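Local coordinates for protein aminotransferase class-III (PDB 6K8H) that belongs to the class-III aminotransferases, a family of pyridoxal-phosphate-dependent enzymes, at residues B[207-212]-B[246-251]. Numbering follows the deposited sequence.
Sequences RLIEQH and RAYGIV
The ring of Y248 reaches from the last turn of helix 235-248 to the last turn of helix 202-211, where it meets I209 and E210. I209 comes in at the ring's edge, close to the ring plane, its CG2 lying 4.0 Å from Y248 CD2. With CG1 beside the backbone N (chi1 of I209 -70°), CG2 is left anti to it and also touches the I250 side chain, I209 CG2 being 3.8 Å from I250 CD1. At the far end of the tyrosine, the carboxylate of E210 stands nearly perpendicular to the ring, the planes 88° apart. Its OE2 lies 2.9 Å from Y248 OH; chi1 of E210, off a staggered position at -134°, carries E210 CG to 3.5 Å from Y248 OH, and the bend at chi2 turns the carboxylate toward this hydroxyl. Between Y248 and I250, G249 takes a positive phi in a Schellman motif, from which the chain turns to strand 251-255. I209 and I250 also pack on V219 of strand 216-221, so the apolar side is buried, while E210 and Y248 are partly exposed. Two neighbouring helices thus pack over parallel strands of the central mixed sheet, as in the alpha/beta large domain of the PLP-dependent aminotransferase fold.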
ATOM      1  N   ARG B 207     -32.687  -9.003   2.391  1.00 14.58           N
ATOM      2  CA  ARG B 207     -32.875 -10.329   2.971  1.00 16.27           C
ATOM      3  C   ARG B 207     -31.551 -10.901   3.479  1.00 16.09           C
ATOM      4  O   ARG B 207     -31.497 -11.503   4.562  1.00 13.44           O
ATOM      5  CB  ARG B 207     -33.512 -11.270   1.946  1.00 19.93           C
ATOM      6  CG  ARG B 207     -34.992 -10.996   1.630  1.00 23.13           C
ATOM      7  CD  ARG B 207     -35.536 -12.037   0.636  1.00 25.62           C
ATOM      8  NE  ARG B 207     -35.216 -11.689  -0.750  1.00 37.22           N
ATOM      9  CZ  ARG B 207     -34.884 -12.564  -1.705  1.00 40.93           C
ATOM     10  NH1 ARG B 207     -34.815 -13.863  -1.425  1.00 27.25           N
ATOM     11  NH2 ARG B 207     -34.613 -12.134  -2.942  1.00 33.71           N
ATOM     12  N   LEU B 208     -30.465 -10.696   2.724  1.00 13.46           N
ATOM     13  CA  LEU B 208     -29.163 -11.198   3.157  1.00  9.87           C
ATOM     14  C   LEU B 208     -28.638 -10.451   4.381  1.00 14.23           C
ATOM     15  O   LEU B 208     -28.085 -11.071   5.298  1.00 14.02           O
ATOM     16  CB  LEU B 208     -28.167 -11.121   2.004  1.00 12.40           C
ATOM     17  CG  LEU B 208     -28.289 -12.283   1.021  1.00 13.53           C
ATOM     18  CD1 LEU B 208     -27.580 -11.945  -0.288  1.00 11.47           C
ATOM     19  CD2 LEU B 208     -27.716 -13.556   1.625  1.00 16.00           C
ATOM     20  N   ILE B 209     -28.779  -9.130   4.411  1.00 13.35           N
ATOM     21  CA  ILE B 209     -28.301  -8.377   5.607  1.00 10.61           C
ATOM     22  C   ILE B 209     -29.116  -8.799   6.839  1.00 16.50           C
ATOM     23  O   ILE B 209     -28.519  -9.040   7.890  1.00 12.74           O
ATOM     24  CB  ILE B 209     -28.341  -6.862   5.349  1.00 12.00           C
ATOM     25  CG1 ILE B 209     -27.257  -6.468   4.341  1.00 11.42           C
ATOM     26  CG2 ILE B 209     -28.212  -6.102   6.655  1.00 11.89           C
ATOM     27  CD1 ILE B 209     -27.403  -5.097   3.764  1.00 10.51           C
ATOM     28  N   GLU B 210     -30.420  -8.982   6.655  1.00 12.88           N
ATOM     29  CA  GLU B 210     -31.329  -9.348   7.769  1.00 17.75           C
ATOM     30  C   GLU B 210     -30.891 -10.694   8.357  1.00 17.01           C
ATOM     31  O   GLU B 210     -30.785 -10.803   9.569  1.00 18.66           O
ATOM     32  CB  GLU B 210     -32.742  -9.438   7.201  1.00 18.68           C
ATOM     33  CG  GLU B 210     -33.769  -8.741   8.059  1.00 25.84           C
ATOM     34  CD  GLU B 210     -33.855  -9.397   9.412  1.00 32.44           C
ATOM     35  OE1 GLU B 210     -33.410 -10.536   9.506  1.00 35.68           O
ATOM     36  OE2 GLU B 210     -34.357  -8.769  10.357  1.00 46.77           O
ATOM     37  N   GLN B 211     -30.560 -11.632   7.479  1.00 14.00           N
ATOM     38  CA  GLN B 211     -30.136 -13.013   7.799  1.00 16.04           C
ATOM     39  C   GLN B 211     -28.822 -13.002   8.586  1.00 18.38           C
ATOM     40  O   GLN B 211     -28.674 -13.856   9.459  1.00 16.46           O
ATOM     41  CB  GLN B 211     -29.972 -13.762   6.479  1.00 20.76           C
ATOM     42  CG  GLN B 211     -29.422 -15.167   6.622  1.00 30.15           C
ATOM     43  CD  GLN B 211     -29.622 -15.987   5.372  1.00 38.80           C
ATOM     44  OE1 GLN B 211     -29.052 -17.064   5.224  1.00 45.04           O
ATOM     45  NE2 GLN B 211     -30.462 -15.495   4.476  1.00 30.63           N
ATOM     46  N   HIS B 212     -27.923 -12.064   8.277  1.00 15.50           N
ATOM     47  CA  HIS B 212     -26.584 -12.054   8.870  1.00 18.73           C
ATOM     48  C   HIS B 212     -26.355 -10.852   9.783  1.00 14.07           C
ATOM     49  O   HIS B 212     -25.203 -10.465  10.016  1.00 16.01           O
ATOM     50  CB  HIS B 212     -25.504 -12.073   7.784  1.00 12.88           C
ATOM     51  CG  HIS B 212     -25.551 -13.271   6.893  1.00 14.94           C
ATOM     52  ND1 HIS B 212     -24.900 -14.448   7.193  1.00 18.16           N
ATOM     53  CD2 HIS B 212     -26.163 -13.473   5.701  1.00 14.95           C
ATOM     54  CE1 HIS B 212     -25.101 -15.321   6.222  1.00 19.78           C
ATOM     55  NE2 HIS B 212     -25.868 -14.756   5.307  1.00 17.42           N
ATOM     56  N   ARG B 246     -27.988   1.245   9.342  1.00 11.85           N
ATOM     57  CA  ARG B 246     -28.104   2.042  10.558  1.00 10.58           C
ATOM     58  C   ARG B 246     -28.942   1.323  11.614  1.00 13.48           C
ATOM     59  O   ARG B 246     -28.596   1.325  12.803  1.00 12.66           O
ATOM     60  CB  ARG B 246     -28.699   3.407  10.222  1.00 12.67           C
ATOM     61  CG  ARG B 246     -29.043   4.234  11.435  1.00 16.43           C
ATOM     62  CD  ARG B 246     -27.813   4.892  12.049  1.00 23.58           C
ATOM     63  NE  ARG B 246     -28.219   5.969  12.951  1.00 33.42           N
ATOM     64  CZ  ARG B 246     -28.417   7.229  12.570  1.00 33.02           C
ATOM     65  NH1 ARG B 246     -28.226   7.580  11.301  1.00 31.97           N
ATOM     66  NH2 ARG B 246     -28.807   8.138  13.460  1.00 32.87           N
ATOM     67  N   ALA B 247     -30.030   0.673  11.198  1.00 11.30           N
ATOM     68  CA  ALA B 247     -30.882  -0.015  12.174  1.00 14.35           C
ATOM     69  C   ALA B 247     -30.131  -1.116  12.901  1.00 14.04           C
ATOM     70  O   ALA B 247     -30.406  -1.386  14.079  1.00  8.56           O
ATOM     71  CB  ALA B 247     -32.117  -0.600  11.490  1.00 12.76           C
ATOM     72  N   TYR B 248     -29.228  -1.789  12.181  1.00 14.17           N
ATOM     73  CA  TYR B 248     -28.542  -3.003  12.703  1.00 12.98           C
ATOM     74  C   TYR B 248     -27.142  -2.746  13.273  1.00 12.65           C
ATOM     75  O   TYR B 248     -26.490  -3.726  13.627  1.00 13.92           O
ATOM     76  CB  TYR B 248     -28.528  -4.078  11.617  1.00 12.70           C
ATOM     77  CG  TYR B 248     -29.900  -4.568  11.239  1.00 16.79           C
ATOM     78  CD1 TYR B 248     -30.965  -4.434  12.112  1.00 20.59           C
ATOM     79  CD2 TYR B 248     -30.133  -5.188  10.026  1.00 19.17           C
ATOM     80  CE1 TYR B 248     -32.231  -4.887  11.785  1.00 21.82           C
ATOM     81  CE2 TYR B 248     -31.391  -5.645   9.679  1.00 20.07           C
ATOM     82  CZ  TYR B 248     -32.442  -5.500  10.564  1.00 24.19           C
ATOM     83  OH  TYR B 248     -33.684  -5.948  10.233  1.00 29.12           O
ATOM     84  N   GLY B 249     -26.709  -1.496  13.373  1.00 10.77           N
ATOM     85  CA  GLY B 249     -25.375  -1.216  13.870  1.00 11.32           C
ATOM     86  C   GLY B 249     -24.265  -1.672  12.952  1.00 12.18           C
ATOM     87  O   GLY B 249     -23.151  -1.954  13.419  1.00 10.83           O
ATOM     88  N   ILE B 250     -24.541  -1.744  11.652  1.00  8.31           N
ATOM     89  CA  ILE B 250     -23.576  -2.167  10.641  1.00 10.31           C
ATOM     90  C   ILE B 250     -22.945  -0.932  10.012  1.00  8.82           C
ATOM     91  O   ILE B 250     -23.654   0.003   9.609  1.00 10.46           O
ATOM     92  CB  ILE B 250     -24.246  -3.039   9.567  1.00 10.29           C
ATOM     93  CG1 ILE B 250     -24.795  -4.318  10.183  1.00  7.63           C
ATOM     94  CG2 ILE B 250     -23.259  -3.373   8.448  1.00  8.67           C
ATOM     95  CD1 ILE B 250     -25.759  -5.016   9.276  1.00  9.45           C
ATOM     96  N   VAL B 251     -21.617  -0.935   9.911  1.00  9.54           N
ATOM     97  CA  VAL B 251     -20.873   0.190   9.353  1.00  8.18           C
ATOM     98  C   VAL B 251     -21.037   0.182   7.836  1.00 10.28           C
ATOM     99  O   VAL B 251     -20.706  -0.807   7.175  1.00  8.82           O
ATOM    100  CB  VAL B 251     -19.391   0.103   9.747  1.00  8.23           C
ATOM    101  CG1 VAL B 251     -18.578   1.139   9.004  1.00  9.29           C
ATOM    102  CG2 VAL B 251     -19.221   0.239  11.274  1.00  8.29           C
TER